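Long-range contact in ABC-type phosphate transport system, periplasmic component (Lactobacillus brevis, PDB 4ECF), which probably serves as the solute-binding component of an ABC transporter, capturing phosphate for import across the cytoplasmic membrane: residues 13-24 with 232-242. Residues are numbered along the deposited sequence; the frame is centred on the assembly and turned at random.
Sequences ALQPLVEAAGEQ and IQNTLVRQLGY. With EDO (1,2-ethanediol), chain I; PO4 (phosphate ion), chain B.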
ATOM      1  N   ALA A  13       4.289   1.176   0.677  1.00 17.02           N
ATOM      2  CA  ALA A  13       3.191   1.835  -0.021  1.00 17.21           C
ATOM      3  C   ALA A  13       3.024   3.310   0.394  1.00 17.27           C
ATOM      4  O   ALA A  13       2.683   4.172  -0.425  1.00 18.82           O
ATOM      5  CB  ALA A  13       1.879   1.100   0.198  1.00 16.34           C
ATOM      6  N   LEU A  14       3.308   3.597   1.672  1.00 15.25           N
ATOM      7  CA  LEU A  14       3.083   4.899   2.268  1.00 15.68           C
ATOM      8  C   LEU A  14       4.379   5.754   2.211  1.00 15.32           C
ATOM      9  O   LEU A  14       4.351   6.983   2.276  1.00 16.53           O
ATOM     10  CB  LEU A  14       2.655   4.692   3.713  1.00 16.66           C
ATOM     11  CG  LEU A  14       2.193   5.889   4.539  1.00 17.32           C
ATOM     12  CD1 LEU A  14       1.312   6.897   3.784  1.00 18.52           C
ATOM     13  CD2 LEU A  14       1.558   5.384   5.841  1.00 20.63           C
ATOM     14  N   GLN A  15       5.495   5.079   1.998  1.00 14.81           N
ATOM     15  CA  GLN A  15       6.792   5.700   2.033  1.00 15.43           C
ATOM     16  C   GLN A  15       6.871   6.942   1.129  1.00 15.86           C
ATOM     17  O   GLN A  15       7.428   7.981   1.531  1.00 16.03           O
ATOM     18  CB  GLN A  15       7.863   4.686   1.672  1.00 16.45           C
ATOM     19  CG  GLN A  15       9.278   5.199   1.911  1.00 17.03           C
ATOM     20  CD  GLN A  15      10.331   4.135   1.682  1.00 19.80           C
ATOM     21  OE1 GLN A  15      10.025   2.944   1.573  1.00 19.69           O
ATOM     22  NE2 GLN A  15      11.597   4.566   1.645  1.00 21.51           N
ATOM     23  N   PRO A  16       6.345   6.871  -0.103  1.00 17.11           N
ATOM     24  CA  PRO A  16       6.507   8.064  -0.968  1.00 17.02           C
ATOM     25  C   PRO A  16       5.817   9.300  -0.400  1.00 16.55           C
ATOM     26  O   PRO A  16       6.343  10.423  -0.528  1.00 17.47           O
ATOM     27  CB  PRO A  16       5.857   7.618  -2.302  1.00 18.60           C
ATOM     28  CG  PRO A  16       5.913   6.111  -2.272  1.00 20.11           C
ATOM     29  CD  PRO A  16       5.758   5.728  -0.838  1.00 18.65           C
ATOM     30  N   LEU A  17       4.643   9.122   0.178  1.00 16.88           N
ATOM     31  CA  LEU A  17       3.934  10.271   0.777  1.00 16.68           C
ATOM     32  C   LEU A  17       4.690  10.817   2.026  1.00 18.17           C
ATOM     33  O   LEU A  17       4.822  12.053   2.220  1.00 16.48           O
ATOM     34  CB  LEU A  17       2.506   9.893   1.177  1.00 17.61           C
ATOM     35  CG  LEU A  17       1.693  10.945   1.916  1.00 19.50           C
ATOM     36  CD1 LEU A  17       1.625  12.248   1.103  1.00 18.86           C
ATOM     37  CD2 LEU A  17       0.287  10.401   2.237  1.00 19.80           C
ATOM     38  N   VAL A  18       5.183   9.923   2.863  1.00 17.28           N
ATOM     39  CA  VAL A  18       5.927  10.331   4.069  1.00 15.13           C
ATOM     40  C   VAL A  18       7.232  11.044   3.699  1.00 17.07           C
ATOM     41  O   VAL A  18       7.587  12.063   4.263  1.00 17.67           O
ATOM     42  CB  VAL A  18       6.091   9.178   5.090  1.00 16.99           C
ATOM     43  CG1 VAL A  18       6.834   9.707   6.307  1.00 19.03           C
ATOM     44  CG2 VAL A  18       4.720   8.604   5.478  1.00 19.15           C
ATOM     45  N   GLU A  19       7.920  10.542   2.684  1.00 16.15           N
ATOM     46  CA  GLU A  19       9.129  11.181   2.215  1.00 16.57           C
ATOM     47  C   GLU A  19       8.839  12.573   1.630  1.00 16.34           C
ATOM     48  O   GLU A  19       9.562  13.541   1.864  1.00 18.14           O
ATOM     49  CB  GLU A  19       9.833  10.322   1.163  1.00 18.96           C
ATOM     50  CG  GLU A  19      10.470   9.110   1.767  1.00 21.47           C
ATOM     51  CD  GLU A  19      11.170   8.232   0.763  1.00 30.65           C
ATOM     52  OE1 GLU A  19      10.813   8.311  -0.428  1.00 32.88           O
ATOM     53  OE2 GLU A  19      12.053   7.455   1.195  1.00 28.95           O
ATOM     54  N   ALA A  20       7.804  12.665   0.790  1.00 17.19           N
ATOM     55  CA  ALA A  20       7.485  13.964   0.163  1.00 16.52           C
ATOM     56  C   ALA A  20       7.011  14.993   1.191  1.00 17.02           C
ATOM     57  O   ALA A  20       7.458  16.162   1.167  1.00 16.67           O
ATOM     58  CB  ALA A  20       6.467  13.810  -0.968  1.00 16.86           C
ATOM     59  N   ALA A  21       6.165  14.548   2.121  1.00 17.52           N
ATOM     60  CA  ALA A  21       5.629  15.440   3.142  1.00 15.91           C
ATOM     61  C   ALA A  21       6.768  15.848   4.105  1.00 15.73           C
ATOM     62  O   ALA A  21       6.847  16.990   4.552  1.00 16.31           O
ATOM     63  CB  ALA A  21       4.489  14.801   3.917  1.00 17.13           C
ATOM     64  N   GLY A  22       7.635  14.903   4.419  1.00 14.73           N
ATOM     65  CA  GLY A  22       8.778  15.168   5.291  1.00 13.89           C
ATOM     66  C   GLY A  22       9.701  16.214   4.702  1.00 16.47           C
ATOM     67  O   GLY A  22      10.104  17.118   5.405  1.00 17.65           O
ATOM     68  N   GLU A  23      10.046  16.103   3.414  1.00 16.87           N
ATOM     69  CA  GLU A  23      10.960  17.082   2.813  1.00 18.63           C
ATOM     70  C   GLU A  23      10.288  18.444   2.715  1.00 19.54           C
ATOM     71  O   GLU A  23      10.910  19.489   2.919  1.00 19.03           O
ATOM     72  CB  GLU A  23      11.432  16.620   1.409  1.00 24.56           C
ATOM     73  CG  GLU A  23      12.560  17.494   0.835  1.00 32.09           C
ATOM     74  CD  GLU A  23      12.080  18.816   0.213  1.00 36.19           C
ATOM     75  OE1 GLU A  23      10.944  18.834  -0.324  1.00 34.46           O
ATOM     76  OE2 GLU A  23      12.824  19.846   0.268  1.00 36.43           O
ATOM     77  N   GLN A  24       9.006  18.443   2.403  1.00 18.23           N
ATOM     78  CA  GLN A  24       8.291  19.693   2.350  1.00 18.97           C
ATOM     79  C   GLN A  24       8.242  20.356   3.738  1.00 17.64           C
ATOM     80  O   GLN A  24       8.522  21.537   3.861  1.00 17.65           O
ATOM     81  CB  GLN A  24       6.912  19.490   1.738  1.00 20.15           C
ATOM     82  CG  GLN A  24       6.238  20.808   1.380  1.00 20.22           C
ATOM     83  CD  GLN A  24       5.001  20.609   0.562  1.00 24.44           C
ATOM     84  OE1 GLN A  24       3.880  20.784   1.069  1.00 25.18           O
ATOM     85  NE2 GLN A  24       5.184  20.248  -0.698  1.00 22.07           N
ATOM     86  N   ILE A 232      -2.473  20.195   3.047  1.00 28.07           N
ATOM     87  CA  ILE A 232      -1.617  19.125   2.528  1.00 25.57           C
ATOM     88  C   ILE A 232      -2.405  17.920   1.924  1.00 21.83           C
ATOM     89  O   ILE A 232      -2.020  17.292   0.910  1.00 23.45           O
ATOM     90  CB  ILE A 232      -0.671  18.642   3.633  1.00 28.98           C
ATOM     91  CG1 ILE A 232       0.296  19.785   4.008  1.00 30.14           C
ATOM     92  CG2 ILE A 232       0.037  17.350   3.222  1.00 25.66           C
ATOM     93  CD1 ILE A 232       0.835  20.540   2.802  1.00 33.14           C
ATOM     94  N   GLN A 233      -3.531  17.639   2.576  1.00 24.20           N
ATOM     95  CA  GLN A 233      -4.568  16.746   2.070  1.00 23.45           C
ATOM     96  C   GLN A 233      -5.090  17.168   0.689  1.00 23.99           C
ATOM     97  O   GLN A 233      -5.283  16.346  -0.144  1.00 26.64           O
ATOM     98  CB  GLN A 233      -5.726  16.671   3.070  1.00 20.98           C
ATOM     99  CG  GLN A 233      -5.376  15.985   4.391  1.00 19.33           C
ATOM    100  CD  GLN A 233      -5.175  14.483   4.226  1.00 22.40           C
ATOM    101  OE1 GLN A 233      -6.035  13.805   3.669  1.00 23.52           O
ATOM    102  NE2 GLN A 233      -4.048  13.977   4.681  1.00 17.80           N
ATOM    103  N   ASN A 234      -5.262  18.462   0.461  1.00 26.19           N
ATOM    104  CA  ASN A 234      -5.827  18.938  -0.827  1.00 29.17           C
ATOM    105  C   ASN A 234      -4.811  18.984  -1.983  1.00 26.77           C
ATOM    106  O   ASN A 234      -5.195  19.142  -3.135  1.00 26.74           O
ATOM    107  CB  ASN A 234      -6.460  20.320  -0.627  1.00 32.23           C
ATOM    108  CG  ASN A 234      -7.720  20.251   0.208  1.00 42.50           C
ATOM    109  OD1 ASN A 234      -8.423  19.239   0.193  1.00 46.79           O
ATOM    110  ND2 ASN A 234      -8.007  21.315   0.952  1.00 44.36           N
ATOM    111  N   THR A 235      -3.528  18.886  -1.652  1.00 26.17           N
ATOM    112  CA  THR A 235      -2.447  19.037  -2.597  1.00 28.90           C
ATOM    113  C   THR A 235      -1.608  17.745  -2.731  1.00 30.74           C
ATOM    114  O   THR A 235      -1.823  16.899  -3.619  1.00 26.69           O
ATOM    115  CB  THR A 235      -1.578  20.276  -2.198  1.00 29.80           C
ATOM    116  OG1 THR A 235      -1.122  20.154  -0.820  1.00 30.02           O
ATOM    117  CG2 THR A 235      -2.371  21.592  -2.360  1.00 30.39           C
ATOM    118  N   LEU A 236      -0.658  17.580  -1.828  1.00 34.91           N
ATOM    119  CA  LEU A 236       0.385  16.582  -1.971  1.00 29.09           C
ATOM    120  C   LEU A 236      -0.172  15.155  -1.965  1.00 28.35           C
ATOM    121  O   LEU A 236       0.235  14.299  -2.754  1.00 29.20           O
ATOM    122  CB  LEU A 236       1.395  16.803  -0.838  1.00 35.21           C
ATOM    123  CG  LEU A 236       2.831  16.305  -0.943  1.00 32.50           C
ATOM    124  CD1 LEU A 236       3.468  16.919  -2.180  1.00 31.17           C
ATOM    125  CD2 LEU A 236       3.598  16.702   0.324  1.00 27.87           C
ATOM    126  N   VAL A 237      -1.141  14.901  -1.087  1.00 26.48           N
ATOM    127  CA  VAL A 237      -1.733  13.565  -0.956  1.00 25.05           C
ATOM    128  C   VAL A 237      -2.284  13.071  -2.293  1.00 24.83           C
ATOM    129  O   VAL A 237      -1.938  12.001  -2.782  1.00 26.45           O
ATOM    130  CB  VAL A 237      -2.779  13.553   0.217  1.00 22.05           C
ATOM    131  CG1 VAL A 237      -3.653  12.306   0.183  1.00 25.10           C
ATOM    132  CG2 VAL A 237      -2.046  13.730   1.528  1.00 23.25           C
ATOM    133  N   ARG A 238      -3.095  13.923  -2.921  1.00 27.44           N
ATOM    134  CA  ARG A 238      -3.682  13.646  -4.221  1.00 30.15           C
ATOM    135  C   ARG A 238      -2.658  13.583  -5.372  1.00 29.30           C
ATOM    136  O   ARG A 238      -2.733  12.728  -6.232  1.00 31.70           O
ATOM    137  CB  ARG A 238      -4.787  14.691  -4.505  1.00 36.06           C
ATOM    138  CG  ARG A 238      -5.649  14.993  -3.273  1.00 42.04           C
ATOM    139  CD  ARG A 238      -6.983  15.642  -3.607  1.00 47.14           C
ATOM    140  NE  ARG A 238      -7.768  15.975  -2.400  1.00 41.13           N
ATOM    141  CZ  ARG A 238      -9.048  16.367  -2.421  1.00 51.97           C
ATOM    142  NH1 ARG A 238      -9.702  16.461  -3.582  1.00 62.36           N
ATOM    143  NH2 ARG A 238      -9.692  16.655  -1.286  1.00 45.33           N
ATOM    144  N   GLN A 239      -1.673  14.487  -5.373  1.00 32.35           N
ATOM    145  CA  GLN A 239      -0.634  14.461  -6.416  1.00 38.38           C
ATOM    146  C   GLN A 239       0.148  13.169  -6.491  1.00 36.72           C
ATOM    147  O   GLN A 239       0.571  12.758  -7.560  1.00 36.62           O
ATOM    148  CB  GLN A 239       0.410  15.539  -6.182  1.00 40.13           C
ATOM    149  CG  GLN A 239      -0.029  16.963  -6.327  1.00 47.51           C
ATOM    150  CD  GLN A 239       1.008  17.877  -5.689  1.00 59.88           C
ATOM    151  OE1 GLN A 239       2.234  17.651  -5.804  1.00 55.82           O
ATOM    152  NE2 GLN A 239       0.533  18.869  -4.976  1.00 39.86           N
ATOM    153  N   LEU A 240       0.390  12.529  -5.350  1.00 29.14           N
ATOM    154  CA  LEU A 240       1.196  11.329  -5.332  1.00 32.82           C
ATOM    155  C   LEU A 240       0.393  10.039  -5.545  1.00 28.65           C
ATOM    156  O   LEU A 240       0.930   8.949  -5.413  1.00 36.63           O
ATOM    157  CB  LEU A 240       2.007  11.275  -4.013  1.00 32.57           C
ATOM    158  CG  LEU A 240       3.128  12.314  -3.911  1.00 35.99           C
ATOM    159  CD1 LEU A 240       3.663  12.411  -2.492  1.00 35.66           C
ATOM    160  CD2 LEU A 240       4.251  11.962  -4.880  1.00 42.99           C
ATOM    161  N   GLY A 241      -0.901  10.155  -5.826  1.00 30.89           N
ATOM    162  CA  GLY A 241      -1.692   9.003  -6.179  1.00 32.28           C
ATOM    163  C   GLY A 241      -2.605   8.457  -5.109  1.00 31.76           C
ATOM    164  O   GLY A 241      -3.376   7.553  -5.387  1.00 36.43           O
ATOM    165  N   TYR A 242      -2.562   9.037  -3.907  1.00 21.69           N
ATOM    166  CA  TYR A 242      -3.399   8.601  -2.819  1.00 20.77           C
ATOM    167  C   TYR A 242      -4.717   9.357  -2.845  1.00 20.87           C
ATOM    168  O   TYR A 242      -4.859  10.369  -3.560  1.00 21.82           O
ATOM    169  CB  TYR A 242      -2.711   8.920  -1.474  1.00 18.47           C
ATOM    170  CG  TYR A 242      -1.345   8.322  -1.295  1.00 18.18           C
ATOM    171  CD1 TYR A 242      -0.208   8.976  -1.762  1.00 19.20           C
ATOM    172  CD2 TYR A 242      -1.177   7.117  -0.636  1.00 17.16           C
ATOM    173  CE1 TYR A 242       1.052   8.448  -1.600  1.00 20.47           C
ATOM    174  CE2 TYR A 242       0.077   6.588  -0.456  1.00 17.44           C
ATOM    175  CZ  TYR A 242       1.201   7.251  -0.913  1.00 18.76           C
ATOM    176  OH  TYR A 242       2.460   6.759  -0.747  1.00 20.29           O
TER
HETATM  177  C1  EDO I 307      11.037   4.706  -2.122  1.00 53.24           C
HETATM  178  O1  EDO I 307      11.002   3.927  -3.325  1.00 61.47           O
HETATM  179  C2  EDO I 307       9.679   5.362  -1.908  1.00 44.68           C
HETATM  180  O2  EDO I 307       9.696   6.731  -2.337  1.00 51.78           O
HETATM  181  P   PO4 B 300       3.946  -2.546   2.450  1.00 16.89           P
HETATM  182  O1  PO4 B 300       3.404  -3.551   1.441  1.00 18.46           O
HETATM  183  O2  PO4 B 300       3.611  -2.881   3.858  1.00 15.66           O
HETATM  184  O3  PO4 B 300       5.418  -2.298   2.271  1.00 16.14           O
HETATM  185  O4  PO4 B 300       3.286  -1.115   2.137  1.00 16.24           O
HETATM  186  O   HOH W   1       1.567  20.834  -0.755  1.00 21.82           O
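Tyr242 points its hydroxyl at Ala13 and the start of helix 15-28. Tyr242 OH donates to Ala13 O at 2.6 Å, in the carbonyl plane and on a lone pair. Tyr242 OH also accepts a weak bond from Leu17 N at 3.3 Å. Pro16 crosses the tyrosine at about a right angle, with its CD against OH. Leu17 CD2 sits over one face, 4.3 Å from the centroid of the Tyr242 ring and 9° off its normal, a CH-pi contact. With CG anti to the backbone N (chi1 175°), Leu17 also brings CD1 to Val237 CG2 and Leu240 CD1. Leu240 CD1 presses on Ala20 CB at 3.5 Å, a tight fit. One turn earlier in the second helix, Leu236 CD2 rests on Ala21 CA at 3.7 Å. The extended Gln24 comes from the opposite direction: OE1 meets Ile232 CD1, and NE2 lies near both Leu236 methyls. A water bridges Gln24 OE1 and Thr235 OG1. A phenylalanine in place of Tyr242 would probably leave Ala13 O and Leu17 N without this hydroxyl partner. Ala13 N and Thr12 OG1 bond the phosphate, so this contact packs a late helix of the periplasmic binding protein fold against the helix whose leading loop lines the phosphate site. The axes of segments 15-24 and 232-239 run at 130°, 10.2 Å apart at their closest. Gly241 ends the second helix in a Schellman motif. Helix 218-228 flanks Ala21, Gln24 and Ile232, while strands 73-87 and 205-213 pack against Tyr242.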